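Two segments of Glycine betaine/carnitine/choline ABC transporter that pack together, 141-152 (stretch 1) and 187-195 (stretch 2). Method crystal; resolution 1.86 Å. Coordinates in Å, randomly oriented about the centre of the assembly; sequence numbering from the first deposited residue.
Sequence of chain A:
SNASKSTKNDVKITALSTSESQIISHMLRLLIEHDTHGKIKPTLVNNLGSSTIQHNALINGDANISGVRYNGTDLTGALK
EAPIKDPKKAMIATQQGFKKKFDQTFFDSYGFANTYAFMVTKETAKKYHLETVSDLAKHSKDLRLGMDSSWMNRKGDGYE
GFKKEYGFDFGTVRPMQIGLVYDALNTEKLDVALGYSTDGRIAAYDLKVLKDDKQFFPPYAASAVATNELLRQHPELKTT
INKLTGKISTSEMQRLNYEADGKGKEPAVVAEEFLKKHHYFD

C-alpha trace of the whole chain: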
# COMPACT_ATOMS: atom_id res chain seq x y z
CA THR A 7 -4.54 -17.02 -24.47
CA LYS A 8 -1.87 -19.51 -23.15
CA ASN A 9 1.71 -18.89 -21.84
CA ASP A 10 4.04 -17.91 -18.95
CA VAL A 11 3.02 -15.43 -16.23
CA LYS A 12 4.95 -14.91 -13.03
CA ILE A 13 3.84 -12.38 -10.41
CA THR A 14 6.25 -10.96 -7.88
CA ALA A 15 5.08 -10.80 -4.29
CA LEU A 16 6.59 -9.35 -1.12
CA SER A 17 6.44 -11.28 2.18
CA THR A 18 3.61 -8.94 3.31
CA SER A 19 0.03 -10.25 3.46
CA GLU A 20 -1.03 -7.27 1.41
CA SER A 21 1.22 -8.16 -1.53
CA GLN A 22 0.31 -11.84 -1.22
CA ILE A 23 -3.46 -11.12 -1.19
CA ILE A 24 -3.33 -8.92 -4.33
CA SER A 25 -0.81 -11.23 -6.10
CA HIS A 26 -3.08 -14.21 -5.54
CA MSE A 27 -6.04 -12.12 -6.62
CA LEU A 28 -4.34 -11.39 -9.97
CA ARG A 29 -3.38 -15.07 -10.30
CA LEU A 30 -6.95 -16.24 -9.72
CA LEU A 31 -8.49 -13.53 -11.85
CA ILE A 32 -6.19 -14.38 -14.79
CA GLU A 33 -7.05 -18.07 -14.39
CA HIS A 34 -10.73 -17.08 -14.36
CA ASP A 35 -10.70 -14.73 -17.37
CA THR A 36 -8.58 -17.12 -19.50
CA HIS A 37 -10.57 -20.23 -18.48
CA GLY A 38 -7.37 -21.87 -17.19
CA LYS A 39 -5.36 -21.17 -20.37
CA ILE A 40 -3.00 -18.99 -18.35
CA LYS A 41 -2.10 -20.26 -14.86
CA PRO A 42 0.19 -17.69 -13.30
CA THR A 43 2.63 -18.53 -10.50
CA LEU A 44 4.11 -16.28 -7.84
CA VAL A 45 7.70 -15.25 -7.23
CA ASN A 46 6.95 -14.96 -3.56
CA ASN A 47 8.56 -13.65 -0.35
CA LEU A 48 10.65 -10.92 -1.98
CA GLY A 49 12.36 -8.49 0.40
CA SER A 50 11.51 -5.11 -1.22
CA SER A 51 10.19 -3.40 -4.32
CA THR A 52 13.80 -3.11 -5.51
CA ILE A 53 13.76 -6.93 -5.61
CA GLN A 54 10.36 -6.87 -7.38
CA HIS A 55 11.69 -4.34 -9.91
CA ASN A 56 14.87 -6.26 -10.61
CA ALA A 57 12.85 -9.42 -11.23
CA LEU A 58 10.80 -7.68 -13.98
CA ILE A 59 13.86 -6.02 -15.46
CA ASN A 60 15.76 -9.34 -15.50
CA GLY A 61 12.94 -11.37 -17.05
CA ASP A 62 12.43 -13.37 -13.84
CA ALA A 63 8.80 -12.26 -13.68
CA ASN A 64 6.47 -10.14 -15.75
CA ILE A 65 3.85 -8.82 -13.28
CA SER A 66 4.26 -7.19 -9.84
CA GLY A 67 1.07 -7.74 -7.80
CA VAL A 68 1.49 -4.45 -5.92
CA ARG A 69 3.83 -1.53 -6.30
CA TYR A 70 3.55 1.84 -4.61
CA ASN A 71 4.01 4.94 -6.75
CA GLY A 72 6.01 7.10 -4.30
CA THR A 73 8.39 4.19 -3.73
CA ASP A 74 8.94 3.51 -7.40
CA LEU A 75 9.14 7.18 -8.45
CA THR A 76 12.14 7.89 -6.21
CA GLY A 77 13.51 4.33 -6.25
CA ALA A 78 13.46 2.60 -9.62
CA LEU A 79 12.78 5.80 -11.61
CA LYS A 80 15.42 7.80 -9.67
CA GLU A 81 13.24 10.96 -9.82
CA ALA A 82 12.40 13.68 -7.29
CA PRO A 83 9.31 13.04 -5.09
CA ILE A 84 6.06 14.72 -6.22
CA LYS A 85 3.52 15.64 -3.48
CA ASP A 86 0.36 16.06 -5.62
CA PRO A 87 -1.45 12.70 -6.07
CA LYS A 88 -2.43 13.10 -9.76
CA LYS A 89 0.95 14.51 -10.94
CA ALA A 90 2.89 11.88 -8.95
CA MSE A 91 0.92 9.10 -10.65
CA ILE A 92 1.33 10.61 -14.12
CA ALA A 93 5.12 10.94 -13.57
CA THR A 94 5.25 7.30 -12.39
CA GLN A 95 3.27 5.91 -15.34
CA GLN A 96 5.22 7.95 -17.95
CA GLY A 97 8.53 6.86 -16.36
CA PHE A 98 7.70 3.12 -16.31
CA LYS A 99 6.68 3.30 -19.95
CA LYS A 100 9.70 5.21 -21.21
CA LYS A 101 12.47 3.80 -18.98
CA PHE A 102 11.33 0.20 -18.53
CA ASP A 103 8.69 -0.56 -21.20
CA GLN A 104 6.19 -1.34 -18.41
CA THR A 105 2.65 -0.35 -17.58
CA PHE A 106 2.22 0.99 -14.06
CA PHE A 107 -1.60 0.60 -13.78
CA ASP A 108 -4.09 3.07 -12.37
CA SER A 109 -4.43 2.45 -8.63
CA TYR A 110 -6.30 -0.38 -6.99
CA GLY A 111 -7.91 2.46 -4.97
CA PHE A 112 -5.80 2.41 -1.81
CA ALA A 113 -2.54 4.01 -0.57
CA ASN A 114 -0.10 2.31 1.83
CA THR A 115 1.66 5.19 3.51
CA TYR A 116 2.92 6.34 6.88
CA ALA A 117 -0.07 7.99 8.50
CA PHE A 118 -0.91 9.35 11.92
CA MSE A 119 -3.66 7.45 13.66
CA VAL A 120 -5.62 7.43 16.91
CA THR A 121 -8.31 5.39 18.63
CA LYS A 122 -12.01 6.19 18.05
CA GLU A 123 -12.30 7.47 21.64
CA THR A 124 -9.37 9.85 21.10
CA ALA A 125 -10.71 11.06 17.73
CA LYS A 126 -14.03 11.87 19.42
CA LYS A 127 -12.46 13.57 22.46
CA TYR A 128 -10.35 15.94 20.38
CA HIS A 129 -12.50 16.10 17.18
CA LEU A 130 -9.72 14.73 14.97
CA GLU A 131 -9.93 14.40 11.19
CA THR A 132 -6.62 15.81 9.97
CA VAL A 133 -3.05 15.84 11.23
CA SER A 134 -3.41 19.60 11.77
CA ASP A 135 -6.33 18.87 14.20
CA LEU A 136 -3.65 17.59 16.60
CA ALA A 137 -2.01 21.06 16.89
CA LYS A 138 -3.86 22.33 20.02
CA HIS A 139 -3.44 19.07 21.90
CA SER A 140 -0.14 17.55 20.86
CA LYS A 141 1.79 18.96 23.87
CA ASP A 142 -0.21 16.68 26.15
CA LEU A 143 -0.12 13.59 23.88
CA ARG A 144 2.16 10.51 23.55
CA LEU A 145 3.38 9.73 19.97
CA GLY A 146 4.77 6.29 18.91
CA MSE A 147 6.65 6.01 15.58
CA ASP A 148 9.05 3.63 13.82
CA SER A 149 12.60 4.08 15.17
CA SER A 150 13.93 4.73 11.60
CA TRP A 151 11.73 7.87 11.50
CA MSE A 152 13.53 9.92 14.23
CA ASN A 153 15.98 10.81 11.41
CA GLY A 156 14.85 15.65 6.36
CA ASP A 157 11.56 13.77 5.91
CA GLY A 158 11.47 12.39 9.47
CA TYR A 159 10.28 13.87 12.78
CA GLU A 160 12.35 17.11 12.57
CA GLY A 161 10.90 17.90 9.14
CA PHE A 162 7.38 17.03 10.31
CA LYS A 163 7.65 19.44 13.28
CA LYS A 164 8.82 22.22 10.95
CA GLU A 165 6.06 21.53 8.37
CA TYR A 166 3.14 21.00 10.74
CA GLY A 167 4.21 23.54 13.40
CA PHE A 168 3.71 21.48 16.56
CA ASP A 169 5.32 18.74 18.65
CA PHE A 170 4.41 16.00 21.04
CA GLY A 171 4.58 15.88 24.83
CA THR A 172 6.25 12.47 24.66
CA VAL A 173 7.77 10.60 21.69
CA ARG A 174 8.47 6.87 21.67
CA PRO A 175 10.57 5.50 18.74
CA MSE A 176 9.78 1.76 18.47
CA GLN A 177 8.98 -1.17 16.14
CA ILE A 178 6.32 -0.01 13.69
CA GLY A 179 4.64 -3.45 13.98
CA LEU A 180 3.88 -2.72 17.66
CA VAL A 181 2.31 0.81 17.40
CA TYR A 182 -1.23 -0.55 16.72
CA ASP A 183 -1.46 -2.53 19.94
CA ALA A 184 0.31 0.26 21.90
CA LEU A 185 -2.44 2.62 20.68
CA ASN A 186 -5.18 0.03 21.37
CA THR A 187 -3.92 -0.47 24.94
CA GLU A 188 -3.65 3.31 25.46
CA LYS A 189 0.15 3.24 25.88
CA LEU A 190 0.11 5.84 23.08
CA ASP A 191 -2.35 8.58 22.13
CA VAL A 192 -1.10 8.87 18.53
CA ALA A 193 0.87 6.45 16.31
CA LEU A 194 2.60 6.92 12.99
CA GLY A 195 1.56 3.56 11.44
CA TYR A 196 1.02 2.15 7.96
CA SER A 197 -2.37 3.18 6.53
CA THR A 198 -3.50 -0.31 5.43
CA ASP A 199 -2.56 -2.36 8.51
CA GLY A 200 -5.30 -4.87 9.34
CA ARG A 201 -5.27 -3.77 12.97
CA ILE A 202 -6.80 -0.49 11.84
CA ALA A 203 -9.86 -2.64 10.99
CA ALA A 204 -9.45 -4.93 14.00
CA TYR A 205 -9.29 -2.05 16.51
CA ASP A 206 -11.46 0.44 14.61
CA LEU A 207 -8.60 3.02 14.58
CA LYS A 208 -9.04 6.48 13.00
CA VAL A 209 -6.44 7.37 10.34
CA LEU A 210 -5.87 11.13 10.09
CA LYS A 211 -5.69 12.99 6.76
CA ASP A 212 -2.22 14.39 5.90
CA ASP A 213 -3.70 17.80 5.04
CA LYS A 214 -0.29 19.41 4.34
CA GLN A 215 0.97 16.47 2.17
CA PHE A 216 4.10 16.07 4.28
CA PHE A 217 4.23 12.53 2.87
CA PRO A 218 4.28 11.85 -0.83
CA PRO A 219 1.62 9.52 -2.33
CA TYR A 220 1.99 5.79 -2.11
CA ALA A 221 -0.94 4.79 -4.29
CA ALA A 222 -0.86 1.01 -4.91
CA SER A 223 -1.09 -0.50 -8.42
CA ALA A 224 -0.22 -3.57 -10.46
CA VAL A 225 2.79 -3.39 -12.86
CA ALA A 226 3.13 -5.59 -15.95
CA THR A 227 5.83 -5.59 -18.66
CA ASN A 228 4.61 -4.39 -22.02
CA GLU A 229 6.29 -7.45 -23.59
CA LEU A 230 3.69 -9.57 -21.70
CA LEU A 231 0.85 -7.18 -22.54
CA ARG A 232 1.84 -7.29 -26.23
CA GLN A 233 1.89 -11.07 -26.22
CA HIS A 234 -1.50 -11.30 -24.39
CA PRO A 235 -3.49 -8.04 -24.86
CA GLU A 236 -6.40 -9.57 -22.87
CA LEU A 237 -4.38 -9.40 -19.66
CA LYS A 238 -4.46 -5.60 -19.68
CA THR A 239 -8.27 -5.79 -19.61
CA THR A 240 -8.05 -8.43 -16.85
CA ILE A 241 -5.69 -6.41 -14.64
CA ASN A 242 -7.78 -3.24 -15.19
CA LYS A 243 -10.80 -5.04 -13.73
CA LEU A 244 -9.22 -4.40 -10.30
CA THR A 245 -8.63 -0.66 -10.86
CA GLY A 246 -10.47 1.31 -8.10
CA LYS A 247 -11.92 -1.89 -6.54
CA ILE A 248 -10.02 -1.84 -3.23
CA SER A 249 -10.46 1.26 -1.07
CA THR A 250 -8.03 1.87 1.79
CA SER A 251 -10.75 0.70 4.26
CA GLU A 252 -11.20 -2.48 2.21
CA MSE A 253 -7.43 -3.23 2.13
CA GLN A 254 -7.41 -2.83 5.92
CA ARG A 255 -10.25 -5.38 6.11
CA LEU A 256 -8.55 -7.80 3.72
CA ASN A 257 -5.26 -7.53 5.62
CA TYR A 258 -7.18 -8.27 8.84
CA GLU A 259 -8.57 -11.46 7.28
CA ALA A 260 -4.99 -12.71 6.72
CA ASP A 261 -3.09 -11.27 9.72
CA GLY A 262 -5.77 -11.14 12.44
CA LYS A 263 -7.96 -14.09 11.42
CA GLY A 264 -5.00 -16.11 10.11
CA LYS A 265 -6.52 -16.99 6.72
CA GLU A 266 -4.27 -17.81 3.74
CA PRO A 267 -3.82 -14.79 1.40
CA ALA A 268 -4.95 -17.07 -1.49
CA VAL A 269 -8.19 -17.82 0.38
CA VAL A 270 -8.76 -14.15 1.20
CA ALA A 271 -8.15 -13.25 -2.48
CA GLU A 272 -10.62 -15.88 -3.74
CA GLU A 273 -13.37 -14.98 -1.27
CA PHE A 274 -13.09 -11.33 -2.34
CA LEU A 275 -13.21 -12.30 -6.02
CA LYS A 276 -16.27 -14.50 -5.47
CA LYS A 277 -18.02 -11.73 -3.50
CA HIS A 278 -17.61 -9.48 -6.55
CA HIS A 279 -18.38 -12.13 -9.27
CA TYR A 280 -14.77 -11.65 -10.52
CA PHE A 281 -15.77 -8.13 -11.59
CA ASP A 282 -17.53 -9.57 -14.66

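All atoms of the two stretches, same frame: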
# COMPACT_ATOMS: atom_id res chain seq x y z
N LYS A 141 0.90 18.75 22.72
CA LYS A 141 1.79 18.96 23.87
C LYS A 141 1.47 18.03 25.02
O LYS A 141 2.33 17.75 25.85
CB LYS A 141 1.73 20.41 24.35
CG LYS A 141 0.33 20.85 24.79
CD LYS A 141 0.27 22.33 25.12
CE LYS A 141 -1.18 22.83 25.05
NZ LYS A 141 -1.29 24.23 25.57
N ASP A 142 0.24 17.56 25.08
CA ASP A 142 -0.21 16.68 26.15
C ASP A 142 -0.35 15.23 25.69
O ASP A 142 -0.84 14.38 26.44
CB ASP A 142 -1.55 17.21 26.72
CG ASP A 142 -1.43 18.62 27.27
OD1 ASP A 142 -0.43 18.92 27.97
OD2 ASP A 142 -2.35 19.44 27.02
N LEU A 143 0.10 14.93 24.47
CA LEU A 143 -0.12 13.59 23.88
C LEU A 143 1.18 12.77 23.75
O LEU A 143 2.26 13.34 23.63
CB LEU A 143 -0.81 13.72 22.52
CG LEU A 143 -2.24 14.30 22.54
CD1 LEU A 143 -2.84 14.44 21.13
CD2 LEU A 143 -3.18 13.48 23.43
N ARG A 144 1.05 11.44 23.77
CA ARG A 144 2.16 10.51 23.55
C ARG A 144 2.11 9.99 22.10
O ARG A 144 1.09 9.39 21.69
CB ARG A 144 2.04 9.32 24.54
CG ARG A 144 2.07 9.72 26.03
CD ARG A 144 1.49 8.61 26.92
NE ARG A 144 0.08 8.40 26.63
CZ ARG A 144 -0.64 7.37 27.07
NH1 ARG A 144 -0.10 6.45 27.86
NH2 ARG A 144 -1.92 7.25 26.73
N LEU A 145 3.17 10.27 21.33
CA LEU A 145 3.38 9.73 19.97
C LEU A 145 4.32 8.50 19.93
O LEU A 145 5.40 8.53 20.51
CB LEU A 145 3.95 10.80 19.03
CG LEU A 145 4.26 10.42 17.57
CD1 LEU A 145 2.98 10.01 16.80
CD2 LEU A 145 4.96 11.58 16.86
N GLY A 146 3.89 7.44 19.24
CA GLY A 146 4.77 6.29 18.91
C GLY A 146 5.03 6.31 17.41
O GLY A 146 4.10 6.53 16.62
N MSE A 147 6.29 6.10 17.01
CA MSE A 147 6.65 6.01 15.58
C MSE A 147 7.73 4.96 15.38
O MSE A 147 8.41 4.59 16.34
CB MSE A 147 7.15 7.38 15.08
CG MSE A 147 8.49 7.76 15.63
SE MSE A 147 8.28 8.50 17.41
CE MSE A 147 8.54 10.37 16.87
N ASP A 148 7.91 4.49 14.14
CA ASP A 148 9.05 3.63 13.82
C ASP A 148 10.36 4.30 14.24
O ASP A 148 10.55 5.49 14.01
CB ASP A 148 9.14 3.35 12.32
CG ASP A 148 10.25 2.37 11.99
OD1 ASP A 148 10.08 1.15 12.22
OD2 ASP A 148 11.32 2.81 11.55
N SER A 149 11.28 3.53 14.84
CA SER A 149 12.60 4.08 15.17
C SER A 149 13.37 4.71 13.97
O SER A 149 14.07 5.71 14.13
CB SER A 149 13.47 3.07 15.96
OG SER A 149 13.33 1.73 15.51
N SER A 150 13.21 4.17 12.77
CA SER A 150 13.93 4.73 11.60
C SER A 150 13.44 6.14 11.21
O SER A 150 14.06 6.82 10.40
CB SER A 150 13.86 3.79 10.40
N TRP A 151 12.34 6.58 11.82
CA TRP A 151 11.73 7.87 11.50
C TRP A 151 12.26 9.07 12.31
O TRP A 151 12.16 10.21 11.85
CB TRP A 151 10.19 7.77 11.58
CG TRP A 151 9.48 8.83 10.84
CD1 TRP A 151 9.44 9.00 9.48
CD2 TRP A 151 8.72 9.89 11.40
NE1 TRP A 151 8.69 10.10 9.16
CE2 TRP A 151 8.24 10.67 10.32
CE3 TRP A 151 8.40 10.27 12.71
CZ2 TRP A 151 7.45 11.81 10.51
CZ3 TRP A 151 7.60 11.39 12.90
CH2 TRP A 151 7.14 12.15 11.81
N MSE A 152 12.84 8.83 13.49
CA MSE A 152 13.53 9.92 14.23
C MSE A 152 14.37 10.81 13.30
O MSE A 152 14.30 12.04 13.38
CB MSE A 152 14.43 9.36 15.35
CG MSE A 152 13.75 9.12 16.69
SE MSE A 152 12.56 10.56 17.29
CE MSE A 152 13.85 11.96 17.68
N THR A 187 -4.04 -0.28 23.48
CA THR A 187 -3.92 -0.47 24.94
C THR A 187 -3.72 0.85 25.67
O THR A 187 -3.59 0.87 26.90
CB THR A 187 -2.77 -1.45 25.32
OG1 THR A 187 -1.51 -0.94 24.85
CG2 THR A 187 -3.05 -2.87 24.75
N GLU A 188 -3.74 1.96 24.91
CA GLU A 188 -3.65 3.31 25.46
C GLU A 188 -2.27 3.62 26.06
O GLU A 188 -2.14 4.54 26.90
CB GLU A 188 -4.81 3.61 26.47
CG GLU A 188 -6.19 3.35 25.83
CD GLU A 188 -7.31 4.18 26.39
OE1 GLU A 188 -7.09 5.34 26.78
OE2 GLU A 188 -8.46 3.67 26.42
N LYS A 189 -1.24 2.87 25.61
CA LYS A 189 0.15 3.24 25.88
C LYS A 189 0.60 4.41 25.01
O LYS A 189 1.57 5.08 25.34
CB LYS A 189 1.10 2.04 25.70
CG LYS A 189 1.00 0.98 26.80
CD LYS A 189 1.48 1.54 28.17
CE LYS A 189 1.46 0.48 29.30
NZ LYS A 189 0.14 -0.23 29.45
N LEU A 190 -0.11 4.67 23.91
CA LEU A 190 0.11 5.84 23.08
C LEU A 190 -1.23 6.57 22.88
O LEU A 190 -2.29 5.97 23.01
CB LEU A 190 0.62 5.43 21.68
CG LEU A 190 1.92 4.65 21.58
CD1 LEU A 190 2.13 4.21 20.15
CD2 LEU A 190 3.10 5.49 22.10
N ASP A 191 -1.16 7.84 22.54
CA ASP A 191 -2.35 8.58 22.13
C ASP A 191 -2.42 8.69 20.61
O ASP A 191 -3.51 8.77 20.04
CB ASP A 191 -2.34 9.96 22.76
CG ASP A 191 -2.30 9.90 24.29
OD1 ASP A 191 -3.18 9.24 24.90
OD2 ASP A 191 -1.36 10.48 24.88
N VAL A 192 -1.25 8.72 19.99
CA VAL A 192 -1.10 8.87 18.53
C VAL A 192 0.05 7.95 18.06
O VAL A 192 1.10 7.83 18.75
CB VAL A 192 -0.77 10.35 18.15
CG1 VAL A 192 -0.69 10.52 16.63
CG2 VAL A 192 -1.79 11.31 18.72
N ALA A 193 -0.14 7.31 16.90
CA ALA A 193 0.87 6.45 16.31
C ALA A 193 1.08 6.88 14.87
O ALA A 193 0.12 7.31 14.19
CB ALA A 193 0.42 4.97 16.35
N LEU A 194 2.33 6.83 14.42
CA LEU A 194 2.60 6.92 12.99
C LEU A 194 2.72 5.48 12.47
O LEU A 194 3.74 4.81 12.68
CB LEU A 194 3.89 7.69 12.75
CG LEU A 194 4.21 7.93 11.25
CD1 LEU A 194 3.14 8.84 10.55
CD2 LEU A 194 5.57 8.55 11.20
N GLY A 195 1.68 5.00 11.82
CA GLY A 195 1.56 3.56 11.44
C GLY A 195 1.47 3.47 9.93
O GLY A 195 1.60 4.48 9.26
O HOH W 1 6.33 5.28 11.97

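The two stretches meet as neighbouring parallel β-strands, locked at the start by an arginine–aspartate salt bridge and closed at the far end by a leucine on a tryptophan face. Strands 144-148 and 192-195 run 14° apart with a closest axial approach of 4.6 Å, and 655 Å² is buried in all.

The backbone ladder defines the register. V192 N donates to R144 O (3.0 Å), G146 N to V192 O (2.9 Å) and L194 N to G146 O (2.8 Å), the N-H...O angles lying between 153° and 163°. R144 O also accepts from D191 N at 2.9 Å. Where the ladder would continue, D148 N and L194 O are 4.4 Å apart, and a water bridges them, accepting from D148 N (2.8 Å) and donating to L194 O (2.7 Å).

D191 points toward stretch 1 and serves both backbone and side chain of R144: its OD2 accepts from R144 N (2.8 Å) and R144 NE (3.1 Å), while OD1 takes R144 NH2 at 3.0 Å. Angles of 179° at NE and 178° at NH2 indicate an almost ideal bidentate salt bridge. The same guanidinium makes weak bonds to the carbonyl of E188, with NH2 2.7 Å and NH1 3.0 Å from E188 O, so it also reaches the loop before the strand.

Apolar side chains fill the buried flanks. L145 and V192 share one sheet face, with L145 CD1 3.7 Å from V192 CG1. On the other face, G146 leaves room for L190: an ideal CB there would lie 2.3 Å from L190 CD1, a clash. L194 points toward stretch 1; its CB lies 4.0 Å from M147 CB, and its CD2 sits 3.5 Å from the centroid of the W151 six-membered ring, 12° off the normal, a CH-π contact suited to a branched aliphatic end.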